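Local coordinates for protein LST4 (Kluyveromyces lactis, PDB 4ZY8) that is probably involved in amino-acid uptake and in protein trafficking from the Golgi to the plasma membrane, seen here as its longin domain, at residues 28-36 with 136-144. Numbering follows the deposited sequence.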
ATOM      1  N   TYR A  28      -6.820  -1.204 -13.516  1.00 57.50           N
ATOM      2  CA  TYR A  28      -6.071  -0.659 -12.381  1.00 60.34           C
ATOM      3  C   TYR A  28      -5.504   0.746 -12.652  1.00 57.98           C
ATOM      4  O   TYR A  28      -4.996   1.031 -13.733  1.00 65.66           O
ATOM      5  CB  TYR A  28      -4.945  -1.617 -12.000  1.00 54.89           C
ATOM      6  N   GLN A  29      -5.580   1.613 -11.661  1.00 49.99           N
ATOM      7  CA  GLN A  29      -5.103   2.978 -11.726  1.00 48.48           C
ATOM      8  C   GLN A  29      -4.076   3.284 -10.610  1.00 54.34           C
ATOM      9  O   GLN A  29      -4.329   2.983  -9.476  1.00 42.67           O
ATOM     10  CB  GLN A  29      -6.292   3.896 -11.556  1.00 50.50           C
ATOM     11  CG  GLN A  29      -6.065   5.316 -12.000  1.00 54.96           C
ATOM     12  CD  GLN A  29      -6.824   6.341 -11.181  1.00 68.19           C
ATOM     13  OE1 GLN A  29      -7.316   6.053 -10.098  1.00 69.36           O
ATOM     14  NE2 GLN A  29      -6.912   7.551 -11.698  1.00 71.97           N
ATOM     15  N   VAL A  30      -2.938   3.886 -10.938  1.00 45.60           N
ATOM     16  CA  VAL A  30      -1.986   4.315  -9.925  1.00 43.17           C
ATOM     17  C   VAL A  30      -2.275   5.741  -9.456  1.00 47.62           C
ATOM     18  O   VAL A  30      -2.253   6.689 -10.246  1.00 49.11           O
ATOM     19  CB  VAL A  30      -0.557   4.223 -10.445  1.00 50.85           C
ATOM     20  CG1 VAL A  30       0.420   4.734  -9.399  1.00 48.47           C
ATOM     21  CG2 VAL A  30      -0.229   2.780 -10.801  1.00 51.02           C
ATOM     22  N   VAL A  31      -2.519   5.880  -8.155  1.00 39.97           N
ATOM     23  CA  VAL A  31      -2.910   7.143  -7.530  1.00 36.25           C
ATOM     24  C   VAL A  31      -1.674   7.890  -7.036  1.00 42.02           C
ATOM     25  O   VAL A  31      -1.575   9.121  -7.138  1.00 44.69           O
ATOM     26  CB  VAL A  31      -3.870   6.899  -6.349  1.00 42.13           C
ATOM     27  CG1 VAL A  31      -4.135   8.196  -5.580  1.00 40.96           C
ATOM     28  CG2 VAL A  31      -5.181   6.295  -6.856  1.00 45.48           C
ATOM     29  N   LEU A  32      -0.751   7.139  -6.448  1.00 40.13           N
ATOM     30  CA  LEU A  32       0.513   7.700  -5.984  1.00 40.97           C
ATOM     31  C   LEU A  32       1.617   6.693  -6.244  1.00 34.74           C
ATOM     32  O   LEU A  32       1.433   5.498  -6.030  1.00 37.88           O
ATOM     33  CB  LEU A  32       0.450   8.061  -4.493  1.00 39.12           C
ATOM     34  CG  LEU A  32       1.764   8.557  -3.865  1.00 38.75           C
ATOM     35  CD1 LEU A  32       1.490   9.634  -2.834  1.00 41.24           C
ATOM     36  CD2 LEU A  32       2.510   7.422  -3.201  1.00 37.50           C
ATOM     37  N   ASP A  33       2.755   7.166  -6.679  1.00 39.56           N
ATOM     38  CA  ASP A  33       3.921   6.354  -6.780  1.00 38.33           C
ATOM     39  C   ASP A  33       5.090   7.179  -6.362  1.00 42.96           C
ATOM     40  O   ASP A  33       5.493   8.063  -7.056  1.00 42.71           O
ATOM     41  CB  ASP A  33       4.085   5.870  -8.191  1.00 45.39           C
ATOM     42  CG  ASP A  33       5.243   4.954  -8.353  1.00 53.82           C
ATOM     43  OD1 ASP A  33       5.970   4.699  -7.387  1.00 47.77           O
ATOM     44  OD2 ASP A  33       5.435   4.487  -9.467  1.00 56.08           O
ATOM     45  N   HIS A  34       5.617   6.887  -5.197  1.00 37.76           N
ATOM     46  CA  HIS A  34       6.632   7.710  -4.574  1.00 37.11           C
ATOM     47  C   HIS A  34       7.823   6.873  -4.157  1.00 39.32           C
ATOM     48  O   HIS A  34       7.705   5.987  -3.298  1.00 44.52           O
ATOM     49  CB  HIS A  34       6.041   8.450  -3.358  1.00 35.95           C
ATOM     50  CG  HIS A  34       7.051   9.232  -2.569  1.00 35.66           C
ATOM     51  ND1 HIS A  34       7.956   8.633  -1.714  1.00 41.71           N
ATOM     52  CD2 HIS A  34       7.287  10.559  -2.498  1.00 38.39           C
ATOM     53  CE1 HIS A  34       8.706   9.561  -1.149  1.00 39.87           C
ATOM     54  NE2 HIS A  34       8.325  10.744  -1.609  1.00 41.80           N
ATOM     55  N   SER A  35       8.959   7.153  -4.752  1.00 41.70           N
ATOM     56  CA  SER A  35      10.203   6.549  -4.343  1.00 48.47           C
ATOM     57  C   SER A  35      11.009   7.540  -3.569  1.00 50.09           C
ATOM     58  O   SER A  35      11.059   8.693  -3.893  1.00 46.47           O
ATOM     59  CB  SER A  35      11.017   6.097  -5.528  1.00 48.86           C
ATOM     60  OG  SER A  35      10.314   5.180  -6.311  1.00 56.85           O
ATOM     61  N   SER A  36      11.679   7.094  -2.539  1.00 51.67           N
ATOM     62  CA  SER A  36      12.454   8.002  -1.744  1.00 54.79           C
ATOM     63  C   SER A  36      13.713   8.326  -2.499  1.00 54.53           C
ATOM     64  O   SER A  36      14.183   7.526  -3.277  1.00 52.53           O
ATOM     65  CB  SER A  36      12.788   7.382  -0.391  1.00 52.01           C
ATOM     66  OG  SER A  36      13.525   6.195  -0.522  1.00 47.16           O
ATOM     67  N   ASP A 136     -18.254  11.514  -2.163  1.00 65.84           N
ATOM     68  CA  ASP A 136     -19.349  10.646  -2.603  1.00 71.04           C
ATOM     69  C   ASP A 136     -18.988   9.919  -3.894  1.00 71.64           C
ATOM     70  O   ASP A 136     -19.797   9.814  -4.822  1.00 75.57           O
ATOM     71  CB  ASP A 136     -20.630  11.462  -2.795  1.00 67.03           C
ATOM     72  N   THR A 137     -17.761   9.415  -3.937  1.00 67.92           N
ATOM     73  CA  THR A 137     -17.229   8.773  -5.129  1.00 64.49           C
ATOM     74  C   THR A 137     -16.620   7.425  -4.803  1.00 64.53           C
ATOM     75  O   THR A 137     -16.408   7.094  -3.633  1.00 59.95           O
ATOM     76  CB  THR A 137     -16.166   9.636  -5.815  1.00 64.22           C
ATOM     77  OG1 THR A 137     -15.603   8.897  -6.906  1.00 63.16           O
ATOM     78  CG2 THR A 137     -15.054   9.974  -4.837  1.00 59.21           C
ATOM     79  N   GLN A 138     -16.296   6.658  -5.825  1.00 59.52           N
ATOM     80  CA  GLN A 138     -15.599   5.412  -5.608  1.00 61.65           C
ATOM     81  C   GLN A 138     -14.165   5.506  -6.042  1.00 56.67           C
ATOM     82  O   GLN A 138     -13.441   4.543  -6.026  1.00 59.20           O
ATOM     83  CB  GLN A 138     -16.244   4.249  -6.341  1.00 63.43           C
ATOM     84  CG  GLN A 138     -16.237   4.334  -7.838  1.00 72.94           C
ATOM     85  CD  GLN A 138     -16.898   3.136  -8.476  1.00 78.93           C
ATOM     86  OE1 GLN A 138     -17.668   2.432  -7.841  1.00 72.57           O
ATOM     87  NE2 GLN A 138     -16.600   2.905  -9.739  1.00 84.06           N
ATOM     88  N   PHE A 139     -13.750   6.681  -6.434  1.00 54.14           N
ATOM     89  CA  PHE A 139     -12.425   6.845  -6.987  1.00 56.61           C
ATOM     90  C   PHE A 139     -11.516   7.908  -6.408  1.00 52.51           C
ATOM     91  O   PHE A 139     -11.889   9.032  -6.228  1.00 48.42           O
ATOM     92  CB  PHE A 139     -12.545   7.005  -8.494  1.00 59.05           C
ATOM     93  CG  PHE A 139     -13.239   5.864  -9.134  1.00 66.75           C
ATOM     94  CD1 PHE A 139     -12.713   4.606  -9.048  1.00 68.50           C
ATOM     95  CD2 PHE A 139     -14.444   6.028  -9.747  1.00 70.70           C
ATOM     96  CE1 PHE A 139     -13.349   3.528  -9.603  1.00 70.34           C
ATOM     97  CE2 PHE A 139     -15.086   4.954 -10.306  1.00 73.21           C
ATOM     98  CZ  PHE A 139     -14.537   3.699 -10.230  1.00 72.03           C
ATOM     99  N   LEU A 140     -10.290   7.497  -6.150  1.00 50.87           N
ATOM    100  CA  LEU A 140      -9.241   8.402  -5.724  1.00 52.83           C
ATOM    101  C   LEU A 140      -8.804   9.216  -6.937  1.00 49.57           C
ATOM    102  O   LEU A 140      -8.877   8.728  -8.061  1.00 53.83           O
ATOM    103  CB  LEU A 140      -8.058   7.606  -5.146  1.00 43.34           C
ATOM    104  CG  LEU A 140      -8.370   6.854  -3.846  1.00 49.17           C
ATOM    105  CD1 LEU A 140      -7.253   5.858  -3.448  1.00 33.31           C
ATOM    106  CD2 LEU A 140      -8.647   7.858  -2.729  1.00 40.79           C
ATOM    107  N   PRO A 141      -8.306  10.436  -6.716  1.00 50.53           N
ATOM    108  CA  PRO A 141      -7.792  11.238  -7.833  1.00 57.10           C
ATOM    109  C   PRO A 141      -6.488  10.638  -8.366  1.00 57.89           C
ATOM    110  O   PRO A 141      -5.780  10.024  -7.585  1.00 60.40           O
ATOM    111  CB  PRO A 141      -7.559  12.608  -7.192  1.00 56.38           C
ATOM    112  CG  PRO A 141      -7.285  12.298  -5.756  1.00 54.13           C
ATOM    113  CD  PRO A 141      -8.168  11.131  -5.422  1.00 47.56           C
ATOM    114  N   HIS A 142      -6.156  10.805  -9.641  1.00 66.39           N
ATOM    115  CA  HIS A 142      -4.831  10.372 -10.092  1.00 71.60           C
ATOM    116  C   HIS A 142      -3.914  11.571 -10.259  1.00 71.38           C
ATOM    117  O   HIS A 142      -2.763  11.432 -10.673  1.00 80.53           O
ATOM    118  CB  HIS A 142      -4.908   9.584 -11.401  1.00 75.13           C
ATOM    119  CG  HIS A 142      -5.529  10.344 -12.527  1.00 82.85           C
ATOM    120  ND1 HIS A 142      -4.845  11.309 -13.240  1.00 85.78           N
ATOM    121  CD2 HIS A 142      -6.770  10.291 -13.067  1.00 87.57           C
ATOM    122  CE1 HIS A 142      -5.634  11.811 -14.168  1.00 91.64           C
ATOM    123  NE2 HIS A 142      -6.812  11.211 -14.084  1.00 94.82           N
ATOM    124  N   ASP A 143      -4.451  12.748  -9.949  1.00 70.74           N
ATOM    125  CA  ASP A 143      -3.707  14.003  -9.984  1.00 70.16           C
ATOM    126  C   ASP A 143      -3.901  14.707  -8.646  1.00 68.14           C
ATOM    127  O   ASP A 143      -4.394  15.834  -8.576  1.00 67.36           O
ATOM    128  CB  ASP A 143      -4.198  14.891 -11.128  1.00 65.99           C
ATOM    129  N   TRP A 144      -3.499  13.985  -7.599  1.00 62.95           N
ATOM    130  CA  TRP A 144      -3.710  14.329  -6.210  1.00 49.47           C
ATOM    131  C   TRP A 144      -2.994  15.562  -5.832  1.00 55.70           C
ATOM    132  O   TRP A 144      -3.568  16.461  -5.270  1.00 50.27           O
ATOM    133  CB  TRP A 144      -3.299  13.190  -5.308  1.00 50.56           C
ATOM    134  CG  TRP A 144      -1.870  12.927  -5.190  1.00 49.63           C
ATOM    135  CD1 TRP A 144      -1.138  12.078  -5.941  1.00 51.32           C
ATOM    136  CD2 TRP A 144      -0.991  13.465  -4.230  1.00 52.18           C
ATOM    137  NE1 TRP A 144       0.151  12.052  -5.513  1.00 48.85           N
ATOM    138  CE2 TRP A 144       0.268  12.908  -4.460  1.00 51.68           C
ATOM    139  CE3 TRP A 144      -1.140  14.370  -3.195  1.00 53.33           C
ATOM    140  CZ2 TRP A 144       1.360  13.237  -3.710  1.00 50.11           C
ATOM    141  CZ3 TRP A 144      -0.054  14.690  -2.449  1.00 51.24           C
ATOM    142  CH2 TRP A 144       1.179  14.128  -2.704  1.00 50.95           C
TER
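Val31 makes the apolar centre of this contact, its two methyls set against the loop at Leu140 and Pro141. CG2 of Val31 lies 3.6 Å from CB of Leu140, the two side chains crossing at about a right angle. With CG1 of Val31 anti to the backbone N (chi1 173°), that methyl instead meets the carbonyl of Pro141, 3.2 Å from its O. Leu140 and Pro141 also touch Tyr131 of helix 114-134. A second apolar touch joins Leu32 to the indole of Trp144, CD1 of Leu32 coming obliquely to within 3.7 Å of CZ2 of Trp144; Val152 of helix 150-166 touches both residues. The remaining approaches involve polar groups but make no hydrogen bond between the two segments. The carbonyl O of Val31 stands 3.2 Å from CD1 of Trp144, again oblique to the ring. The Gln29 amide nitrogen comes to the edge of the His142 ring, near its plane, so closely that its placement is doubtful; as modelled, OE1 of Gln29 is buried and has no partner. Within the loop, Phe139 N donates to Thr137 OG1 (2.9 Å), closing an ST turn. Val31 and Leu32 form a classic beta bulge opposite Ile15, and the loop between helices 114-134 and 150-166 packs against this bulged edge strand of the antiparallel longin-domain sheet.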